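Local coordinates for protein GAF (Saccharomyces cerevisiae, PDB 1F5M) that reduces the R-enantiomer of free methionine sulfoxide to methionine with thioredoxin, through a GAF domain, and helps protect yeast against oxidative stress, at the interface of chains A and B. Coordinates in Å, arbitrary orientation; residue numbers count along the deposited sequence, not the author numbering. Chains: chain A/B, GAF.

Contact 1: the interface of chains A and B. Residues chain A 9, 35, 39, 44, 48; chain B 89-90, 92.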
loop_
_atom_site.group_PDB
_atom_site.type_symbol
_atom_site.label_atom_id
_atom_site.label_comp_id
_atom_site.label_asym_id
_atom_site.label_seq_id
_atom_site.Cartn_x
_atom_site.Cartn_y
_atom_site.Cartn_z
ATOM N N HIS A 9 -14.046 0.474 9.150
ATOM C CA HIS A 9 -13.212 1.262 8.218
ATOM C C HIS A 9 -13.359 0.806 6.779
ATOM O O HIS A 9 -13.444 1.635 5.859
ATOM C CB HIS A 9 -11.727 1.154 8.565
ATOM C CG HIS A 9 -11.338 1.913 9.797
ATOM N ND1 HIS A 9 -11.786 1.564 11.055
ATOM C CD2 HIS A 9 -10.578 3.020 9.961
ATOM C CE1 HIS A 9 -11.316 2.426 11.941
ATOM N NE2 HIS A 9 -10.582 3.320 11.302
ATOM N N LEU A 35 -11.174 9.877 7.213
ATOM C CA LEU A 35 -10.104 8.997 7.667
ATOM C C LEU A 35 -8.817 9.672 8.077
ATOM O O LEU A 35 -8.125 9.135 8.914
ATOM C CB LEU A 35 -9.782 7.942 6.612
ATOM C CG LEU A 35 -10.968 6.992 6.360
ATOM C CD1 LEU A 35 -10.980 6.511 4.926
ATOM C CD2 LEU A 35 -10.859 5.812 7.358
ATOM N N GLN A 39 -4.921 12.075 12.314
ATOM C CA GLN A 39 -3.449 12.038 12.393
ATOM C C GLN A 39 -2.851 12.745 11.213
ATOM O O GLN A 39 -3.477 12.790 10.164
ATOM C CB GLN A 39 -2.866 10.611 12.316
ATOM C CG GLN A 39 -3.775 9.401 12.535
ATOM C CD GLN A 39 -5.022 9.335 11.663
ATOM O OE1 GLN A 39 -5.022 9.639 10.468
ATOM N NE2 GLN A 39 -6.099 8.900 12.276
ATOM N N CYS A 44 0.304 6.691 7.016
ATOM C CA CYS A 44 -1.047 6.264 7.372
ATOM C C CYS A 44 -2.111 6.796 6.444
ATOM O O CYS A 44 -2.942 6.021 5.916
ATOM C CB CYS A 44 -1.394 6.704 8.804
ATOM S SG CYS A 44 -3.137 6.480 9.303
ATOM N N ASN A 48 -4.243 4.575 3.335
ATOM C CA ASN A 48 -5.713 4.485 3.220
ATOM C C ASN A 48 -6.150 5.197 1.937
ATOM O O ASN A 48 -7.085 4.755 1.225
ATOM C CB ASN A 48 -6.392 5.081 4.492
ATOM C CG ASN A 48 -6.642 3.993 5.566
ATOM O OD1 ASN A 48 -6.701 2.811 5.231
ATOM N ND2 ASN A 48 -6.824 4.389 6.824
ATOM N N VAL B 89 -9.498 -0.086 3.161
ATOM C CA VAL B 89 -9.172 0.915 4.194
ATOM C C VAL B 89 -9.194 0.260 5.612
ATOM O O VAL B 89 -10.044 -0.572 5.924
ATOM C CB VAL B 89 -10.176 2.104 4.041
ATOM C CG1 VAL B 89 -10.185 2.999 5.261
ATOM C CG2 VAL B 89 -9.751 2.942 2.780
ATOM N N ALA B 90 -8.243 0.662 6.457
ATOM C CA ALA B 90 -8.049 0.073 7.767
ATOM C C ALA B 90 -7.833 1.076 8.896
ATOM O O ALA B 90 -7.603 2.270 8.646
ATOM C CB ALA B 90 -6.844 -0.856 7.700
ATOM N N GLN B 92 -6.284 3.267 11.745
ATOM C CA GLN B 92 -5.080 4.092 11.740
ATOM C C GLN B 92 -4.091 3.890 12.882
ATOM O O GLN B 92 -2.872 4.107 12.734
ATOM C CB GLN B 92 -5.494 5.575 11.692
ATOM C CG GLN B 92 -6.462 5.911 10.570
ATOM C CD GLN B 92 -7.909 5.928 11.009
ATOM O OE1 GLN B 92 -8.349 5.083 11.819
ATOM N NE2 GLN B 92 -8.676 6.897 10.480
#

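Contact 2: the interface of chains A and B. Residues chain A 124-127; chain B 8-10.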
loop_
_atom_site.group_PDB
_atom_site.type_symbol
_atom_site.label_atom_id
_atom_site.label_comp_id
_atom_site.label_asym_id
_atom_site.label_seq_id
_atom_site.Cartn_x
_atom_site.Cartn_y
_atom_site.Cartn_z
ATOM N N ALA A 124 8.562 2.289 -17.001
ATOM C CA ALA A 124 7.507 1.351 -16.739
ATOM C C ALA A 124 7.800 0.472 -15.516
ATOM O O ALA A 124 8.890 -0.103 -15.392
ATOM C CB ALA A 124 7.258 0.482 -18.005
ATOM N N CYS A 125 6.839 0.405 -14.595
ATOM C CA CYS A 125 6.994 -0.452 -13.420
ATOM C C CYS A 125 6.207 -1.726 -13.673
ATOM O O CYS A 125 6.579 -2.804 -13.189
ATOM C CB CYS A 125 6.548 0.235 -12.108
ATOM S SG CYS A 125 7.468 1.792 -11.861
ATOM N N ASP A 126 5.140 -1.618 -14.461
ATOM C CA ASP A 126 4.295 -2.773 -14.835
ATOM C C ASP A 126 4.306 -2.792 -16.370
ATOM O O ASP A 126 3.894 -1.816 -17.043
ATOM C CB ASP A 126 2.846 -2.606 -14.318
ATOM C CG ASP A 126 1.986 -3.866 -14.520
ATOM O OD1 ASP A 126 2.216 -4.583 -15.509
ATOM O OD2 ASP A 126 1.070 -4.152 -13.697
ATOM N N GLY A 127 4.801 -3.892 -16.931
ATOM C CA GLY A 127 4.865 -3.966 -18.372
ATOM C C GLY A 127 3.509 -3.863 -19.052
ATOM O O GLY A 127 3.436 -3.435 -20.204
ATOM N N HIS B 8 9.941 -6.484 -15.627
ATOM C CA HIS B 8 9.484 -5.218 -15.031
ATOM C C HIS B 8 9.302 -5.544 -13.570
ATOM O O HIS B 8 9.209 -6.750 -13.208
ATOM C CB HIS B 8 8.140 -4.755 -15.606
ATOM C CG HIS B 8 8.229 -4.233 -17.006
ATOM N ND1 HIS B 8 8.101 -5.046 -18.109
ATOM C CD2 HIS B 8 8.456 -2.982 -17.480
ATOM C CE1 HIS B 8 8.238 -4.318 -19.205
ATOM N NE2 HIS B 8 8.452 -3.066 -18.851
ATOM N N HIS B 9 9.263 -4.502 -12.739
ATOM C CA HIS B 9 9.093 -4.686 -11.297
ATOM C C HIS B 9 7.887 -5.548 -10.971
ATOM O O HIS B 9 7.942 -6.421 -10.096
ATOM C CB HIS B 9 8.955 -3.325 -10.575
ATOM C CG HIS B 9 10.253 -2.622 -10.371
ATOM N ND1 HIS B 9 10.958 -2.047 -11.403
ATOM C CD2 HIS B 9 11.007 -2.451 -9.264
ATOM C CE1 HIS B 9 12.090 -1.554 -10.943
ATOM N NE2 HIS B 9 12.144 -1.784 -9.646
ATOM N N ALA B 10 6.801 -5.325 -11.697
ATOM C CA ALA B 10 5.567 -6.063 -11.464
ATOM C C ALA B 10 5.698 -7.598 -11.580
ATOM O O ALA B 10 4.906 -8.347 -10.989
ATOM C CB ALA B 10 4.495 -5.546 -12.415
HETATM O O HOH W 1 10.188 -2.136 -14.135
#

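Contact 1: the interface of chains A and B
The carboxamide of A:Asn48, on helix 42-59, pairs with the backbone of B:Ala90 on a loop of the other GAF chain. Two hydrogen bonds run side by side. The side-chain oxygen OD1 of A:Asn48 accepts from the backbone N of B:Ala90 at 2.9 Å, with the donor tilted from the carbonyl plane. The amide nitrogen ND2 of A:Asn48 gives to the carbonyl O of B:Ala90 at 2.9 Å. This second bond is almost straight, 169° at the hydrogen, and lies close to the amide plane. The pair fixes which way the amide is turned.

B:Gln92 uses both ends of its amide. Its NE2 donates to the carbonyl O of A:Leu35 at 2.8 Å, in plane and on a lone pair. That carbonyl lies near the C-terminal end of helix 21-36. On the other side, OE1 of B:Gln92 accepts from NE2 of the A:His9 imidazole at 2.9 Å. The ring stands nearly upright to the amide, 87° between planes, and its NE2 approaches from above the carbonyl plane. The B:Gln92 chain is bent at chi2 (97°) and not extended, which swings CD and its amide toward both partners.

Van der Waals contacts fill in around these bonds. The thiol sulfur SG of A:Cys44 touches CB of B:Gln92 at 3.5 Å. From another direction, the A:Gln39 amide lies against the same aliphatic stem, with its carbon CD 3.8 Å from CB of B:Gln92. A:Leu35 and B:Val89 meet tip to tip, CD2 of the leucine 3.6 Å from CG1 of the valine. That CG1 also packs against the A:Asn48 amide.

The patch joins the N-terminal segment and two helices of one GAF chain to a loop of the other, and so helps hold the two-fold dimer of the crystal together.

Contact 2: the interface of chains A and B
Water 1 bridges A:Ala124, in a loop of the GAF domain, and B:His9 of the partner chain. It lies 2.7 Å from the carbonyl O of A:Ala124. It also pairs with B:His9 twice, through the backbone N at 2.9 Å and through the ring nitrogen ND1 at 2.8 Å. It sits in the plane of the B:His9 imidazole, at its edge, and the ring bond is almost straight, 173° at the hydrogen. With CG beside the backbone N (chi1 -79°), B:His9 can present its ring nitrogen and its backbone N to one water.

A direct bond joins the same two segments. The carbonyl O of A:Cys125 accepts a hydrogen bond from the backbone N of B:Ala10 at 2.9 Å. A:Cys125 forms a disulfide with A:Cys91 of its own chain. B:Ala10 belongs to the short 3-10 helix 9-13. The backbone bond therefore anchors the N-terminal segment of one chain on the cysteine loop of the other.

B:His8 makes the broad contact of the patch. Its imidazole lies flat over the backbone of A:Gly127, whose CA stands 3.4 Å from the ring centroid in a CH-pi contact. Glycine has no side chain to hold the ring off. The carbonyl O of A:Ala124 lies in the ring plane at the edge. The methyl CB of A:Ala124 lies 3.7 Å from CD2 of B:His8, displaced from the ring plane toward the face that A:Gly127 covers. Replacing B:His8 with an alanine would probably uncover the A:Gly127 CA and the A:Ala124 methyl and open a gap beside the loop.

Further along the segment, the methyl of B:Ala10 packs against the side chain of A:Asp126. Its CB is 3.7 Å from CG, the carboxylate carbon of A:Asp126. The aspartate reaches this methyl with CG anti to the backbone N (chi1 -172°).

Contact 1 and contact 2 belong to one A/B interface, and the centres of their C-alpha atoms are about 27 Å apart. The interface is two-fold symmetric, so each patch has a twin with the chains exchanged. Both use the N-terminal segment. A:His9 acts in contact 1 and B:His9 in contact 2; by the two-fold, each also acts in the twin of the other patch. Within chain B, the disulfide of B:Cys91 and B:Cys125 ties the loop of contact 1 to the cysteine loop that serves the twin of contact 2. Dimer packing may thus help set the loops carrying these cysteines.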